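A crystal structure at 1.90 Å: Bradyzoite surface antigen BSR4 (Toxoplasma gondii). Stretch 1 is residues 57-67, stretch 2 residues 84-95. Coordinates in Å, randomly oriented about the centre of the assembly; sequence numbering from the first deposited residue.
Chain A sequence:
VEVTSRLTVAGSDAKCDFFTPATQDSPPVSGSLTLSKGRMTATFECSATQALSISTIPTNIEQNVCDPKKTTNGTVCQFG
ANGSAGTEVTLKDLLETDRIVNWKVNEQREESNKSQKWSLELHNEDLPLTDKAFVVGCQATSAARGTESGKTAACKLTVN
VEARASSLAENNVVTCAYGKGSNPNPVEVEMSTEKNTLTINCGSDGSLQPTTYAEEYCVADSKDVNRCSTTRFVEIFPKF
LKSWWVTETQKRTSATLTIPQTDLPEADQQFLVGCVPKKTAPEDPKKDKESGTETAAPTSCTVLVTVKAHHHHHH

Stretch 1, residues 57-67: IPTNIEQNVCD
Stretch 2 (84-95) SAGTEVTLKDLL

Strands through Val 65 to Asp 67 and Thr 87 to Val 89 of BSR4 run antiparallel, 125° apart, with Val 65 paired to Val 89, Cys 66 to Glu 88 and Asp 67 to Thr 87. Four backbone hydrogen bonds fix this register: Val 65 N to Val 89 O and Val 89 N to Val 65 O, both 2.9 Å, then Asp 67 N to Thr 87 O, 2.7 Å, and a longer Thr 87 N to Asp 67 O, 3.2 Å. CA-H...O contacts, such as Glu 88 CA to Val 65 O at 3.4 Å, fill between them. Gly 86 (phi/psi 73/-138) lies so close that a CB would clash with Asp 67 O.

Val 65, Asp 67, Thr 87 and Val 89 share one face. There Val 65 (m) sets CG2 3.9 Å from Val 89 CG2 and 4.0 Å from Leu 91 CD2, joining strand to the helix that begins at Leu 91. Thr 90 (p) caps it weakly, Asp 93 N to Thr 90 OG1, 3.3 Å.

On the face of Cys 66, Glu 88 (m, t) extends to cis Pro 58; its OE2 lies 3.3 Å from Pro 58 CB. Water 1 links Thr 59 N (3.0 Å) to Glu 88 OE2 (2.8 Å), while water 3 joins Gln 63 O (2.8 Å) to Leu 91 N (3.0 Å).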

# COMPACT_ATOMS: atom_id res chain seq x y z
N ILE A 57 12.98 -13.33 -14.90
CA ILE A 57 12.45 -12.07 -15.42
C ILE A 57 11.94 -11.28 -14.19
O ILE A 57 11.09 -11.77 -13.45
CB ILE A 57 11.28 -12.25 -16.44
CG1 ILE A 57 11.79 -12.91 -17.73
CG2 ILE A 57 10.69 -10.90 -16.81
CD1 ILE A 57 11.64 -14.46 -17.80
N PRO A 58 12.54 -10.13 -13.90
CA PRO A 58 13.70 -9.55 -14.58
C PRO A 58 14.94 -10.43 -14.38
O PRO A 58 14.91 -11.36 -13.61
CB PRO A 58 13.91 -8.20 -13.87
CG PRO A 58 12.64 -7.97 -13.10
CD PRO A 58 12.11 -9.31 -12.76
N THR A 59 16.02 -10.09 -15.09
CA THR A 59 17.23 -10.91 -15.13
C THR A 59 17.83 -11.03 -13.74
O THR A 59 18.36 -12.07 -13.37
CB THR A 59 18.23 -10.34 -16.20
OG1 THR A 59 18.67 -9.04 -15.81
CG2 THR A 59 17.51 -10.11 -17.49
N ASN A 60 17.72 -9.97 -12.93
CA ASN A 60 18.12 -10.07 -11.54
C ASN A 60 16.96 -9.85 -10.58
O ASN A 60 16.68 -8.71 -10.19
CB ASN A 60 19.25 -9.09 -11.25
CG ASN A 60 19.88 -9.32 -9.88
OD1 ASN A 60 19.37 -10.10 -9.08
ND2 ASN A 60 20.97 -8.64 -9.61
N ILE A 61 16.28 -10.93 -10.21
CA ILE A 61 15.11 -10.91 -9.30
C ILE A 61 15.48 -10.38 -7.89
O ILE A 61 14.62 -9.92 -7.10
CB ILE A 61 14.52 -12.36 -9.23
CG1 ILE A 61 13.09 -12.39 -8.70
CG2 ILE A 61 15.39 -13.29 -8.41
CD1 ILE A 61 12.37 -13.69 -9.04
N GLU A 62 16.76 -10.48 -7.55
CA GLU A 62 17.24 -10.02 -6.25
C GLU A 62 17.39 -8.50 -6.17
O GLU A 62 17.68 -7.95 -5.10
CB GLU A 62 18.57 -10.69 -5.91
CG GLU A 62 18.43 -12.06 -5.40
CD GLU A 62 19.61 -12.48 -4.56
OE1 GLU A 62 19.45 -12.60 -3.30
OE2 GLU A 62 20.71 -12.67 -5.15
N GLN A 63 17.20 -7.84 -7.31
CA GLN A 63 17.30 -6.40 -7.41
C GLN A 63 16.03 -5.77 -7.92
O GLN A 63 15.66 -4.70 -7.44
CB GLN A 63 18.49 -5.97 -8.28
CG GLN A 63 19.85 -6.19 -7.60
CD GLN A 63 21.02 -5.48 -8.31
OE1 GLN A 63 20.83 -4.71 -9.29
NE2 GLN A 63 22.24 -5.71 -7.81
N ASN A 64 15.38 -6.43 -8.87
CA ASN A 64 14.25 -5.83 -9.56
C ASN A 64 13.03 -6.77 -9.64
O ASN A 64 13.17 -7.98 -9.49
CB ASN A 64 14.67 -5.43 -11.00
CG ASN A 64 15.74 -4.34 -11.02
OD1 ASN A 64 15.49 -3.19 -10.65
ND2 ASN A 64 16.93 -4.70 -11.45
N VAL A 65 11.86 -6.17 -9.83
CA VAL A 65 10.64 -6.88 -10.26
C VAL A 65 10.09 -6.16 -11.50
O VAL A 65 10.62 -5.13 -11.89
CB VAL A 65 9.56 -6.99 -9.11
CG1 VAL A 65 10.11 -7.73 -7.89
CG2 VAL A 65 9.07 -5.60 -8.70
N CYS A 66 9.08 -6.72 -12.16
CA CYS A 66 8.43 -6.06 -13.27
C CYS A 66 7.17 -5.33 -12.84
O CYS A 66 6.36 -5.88 -12.11
CB CYS A 66 8.10 -7.06 -14.39
SG CYS A 66 9.54 -8.00 -14.86
N ASP A 67 7.02 -4.10 -13.31
CA ASP A 67 5.76 -3.35 -13.15
C ASP A 67 4.99 -3.42 -14.47
O ASP A 67 5.34 -2.72 -15.43
CB ASP A 67 6.05 -1.88 -12.83
CG ASP A 67 4.79 -1.09 -12.47
OD1 ASP A 67 3.65 -1.56 -12.70
OD2 ASP A 67 4.95 0.02 -11.94
N SER A 84 5.84 -9.31 -23.16
CA SER A 84 6.25 -8.16 -22.38
C SER A 84 5.39 -8.13 -21.12
O SER A 84 4.22 -8.50 -21.16
CB SER A 84 6.00 -6.89 -23.20
OG SER A 84 6.67 -5.77 -22.65
N ALA A 85 5.98 -7.71 -20.00
CA ALA A 85 5.21 -7.46 -18.78
C ALA A 85 5.68 -6.18 -18.11
O ALA A 85 6.07 -6.17 -16.92
CB ALA A 85 5.29 -8.65 -17.80
N GLY A 86 5.65 -5.11 -18.89
CA GLY A 86 6.07 -3.82 -18.42
C GLY A 86 7.57 -3.68 -18.26
O GLY A 86 8.35 -4.14 -19.09
N THR A 87 7.96 -3.04 -17.17
CA THR A 87 9.34 -2.61 -17.00
C THR A 87 9.89 -2.94 -15.63
O THR A 87 9.13 -3.10 -14.66
CB THR A 87 9.46 -1.12 -17.32
OG1 THR A 87 9.17 -0.93 -18.72
CG2 THR A 87 10.87 -0.59 -17.04
N GLU A 88 11.22 -3.05 -15.56
CA GLU A 88 11.97 -3.22 -14.31
C GLU A 88 11.87 -2.04 -13.34
O GLU A 88 12.19 -0.91 -13.69
CB GLU A 88 13.44 -3.45 -14.61
CG GLU A 88 13.72 -4.81 -15.17
CD GLU A 88 15.20 -5.03 -15.43
OE1 GLU A 88 16.00 -4.10 -15.24
OE2 GLU A 88 15.56 -6.15 -15.83
N VAL A 89 11.42 -2.33 -12.12
CA VAL A 89 11.39 -1.35 -11.02
C VAL A 89 11.99 -2.03 -9.78
O VAL A 89 12.05 -3.25 -9.74
CB VAL A 89 9.93 -0.87 -10.74
CG1 VAL A 89 9.37 -0.15 -11.98
CG2 VAL A 89 8.99 -2.05 -10.36
N THR A 90 12.40 -1.28 -8.76
CA THR A 90 12.76 -1.93 -7.51
C THR A 90 11.46 -2.09 -6.70
O THR A 90 10.44 -1.42 -7.01
CB THR A 90 13.85 -1.16 -6.75
OG1 THR A 90 13.32 0.08 -6.28
CG2 THR A 90 15.06 -0.91 -7.70
N LEU A 91 11.45 -3.00 -5.72
CA LEU A 91 10.22 -3.19 -4.92
C LEU A 91 9.95 -1.96 -4.07
O LEU A 91 8.81 -1.52 -3.97
CB LEU A 91 10.32 -4.40 -3.99
CG LEU A 91 9.69 -5.69 -4.47
CD1 LEU A 91 9.89 -6.70 -3.37
CD2 LEU A 91 8.19 -5.52 -4.83
N LYS A 92 11.00 -1.41 -3.49
CA LYS A 92 10.84 -0.22 -2.66
C LYS A 92 10.22 0.92 -3.45
O LYS A 92 9.43 1.67 -2.91
CB LYS A 92 12.16 0.17 -1.97
CG LYS A 92 12.98 1.15 -2.73
CD LYS A 92 14.23 1.59 -1.96
CE LYS A 92 13.93 2.50 -0.77
NZ LYS A 92 13.23 3.77 -1.08
N ASP A 93 10.55 1.02 -4.74
CA ASP A 93 9.94 2.02 -5.61
C ASP A 93 8.50 1.70 -5.99
O ASP A 93 7.67 2.59 -5.98
CB ASP A 93 10.77 2.21 -6.88
CG ASP A 93 11.99 3.10 -6.66
OD1 ASP A 93 12.09 3.75 -5.59
OD2 ASP A 93 12.83 3.15 -7.58
N LEU A 94 8.20 0.45 -6.34
CA LEU A 94 6.82 0.04 -6.63
C LEU A 94 5.94 0.23 -5.39
O LEU A 94 4.83 0.74 -5.49
CB LEU A 94 6.75 -1.42 -7.10
CG LEU A 94 5.35 -1.98 -7.45
CD1 LEU A 94 4.66 -1.24 -8.57
CD2 LEU A 94 5.44 -3.38 -7.82
N LEU A 95 6.47 -0.13 -4.23
CA LEU A 95 5.68 -0.10 -2.99
C LEU A 95 5.61 1.29 -2.38
O LEU A 95 4.79 1.56 -1.47
CB LEU A 95 6.24 -1.10 -1.97
CG LEU A 95 6.08 -2.57 -2.42
CD1 LEU A 95 6.65 -3.51 -1.42
CD2 LEU A 95 4.60 -2.98 -2.78
O HOH W 1 14.80 -8.41 -17.24
O HOH W 2 17.07 -6.94 -13.72
O HOH W 3 13.58 -5.15 -5.62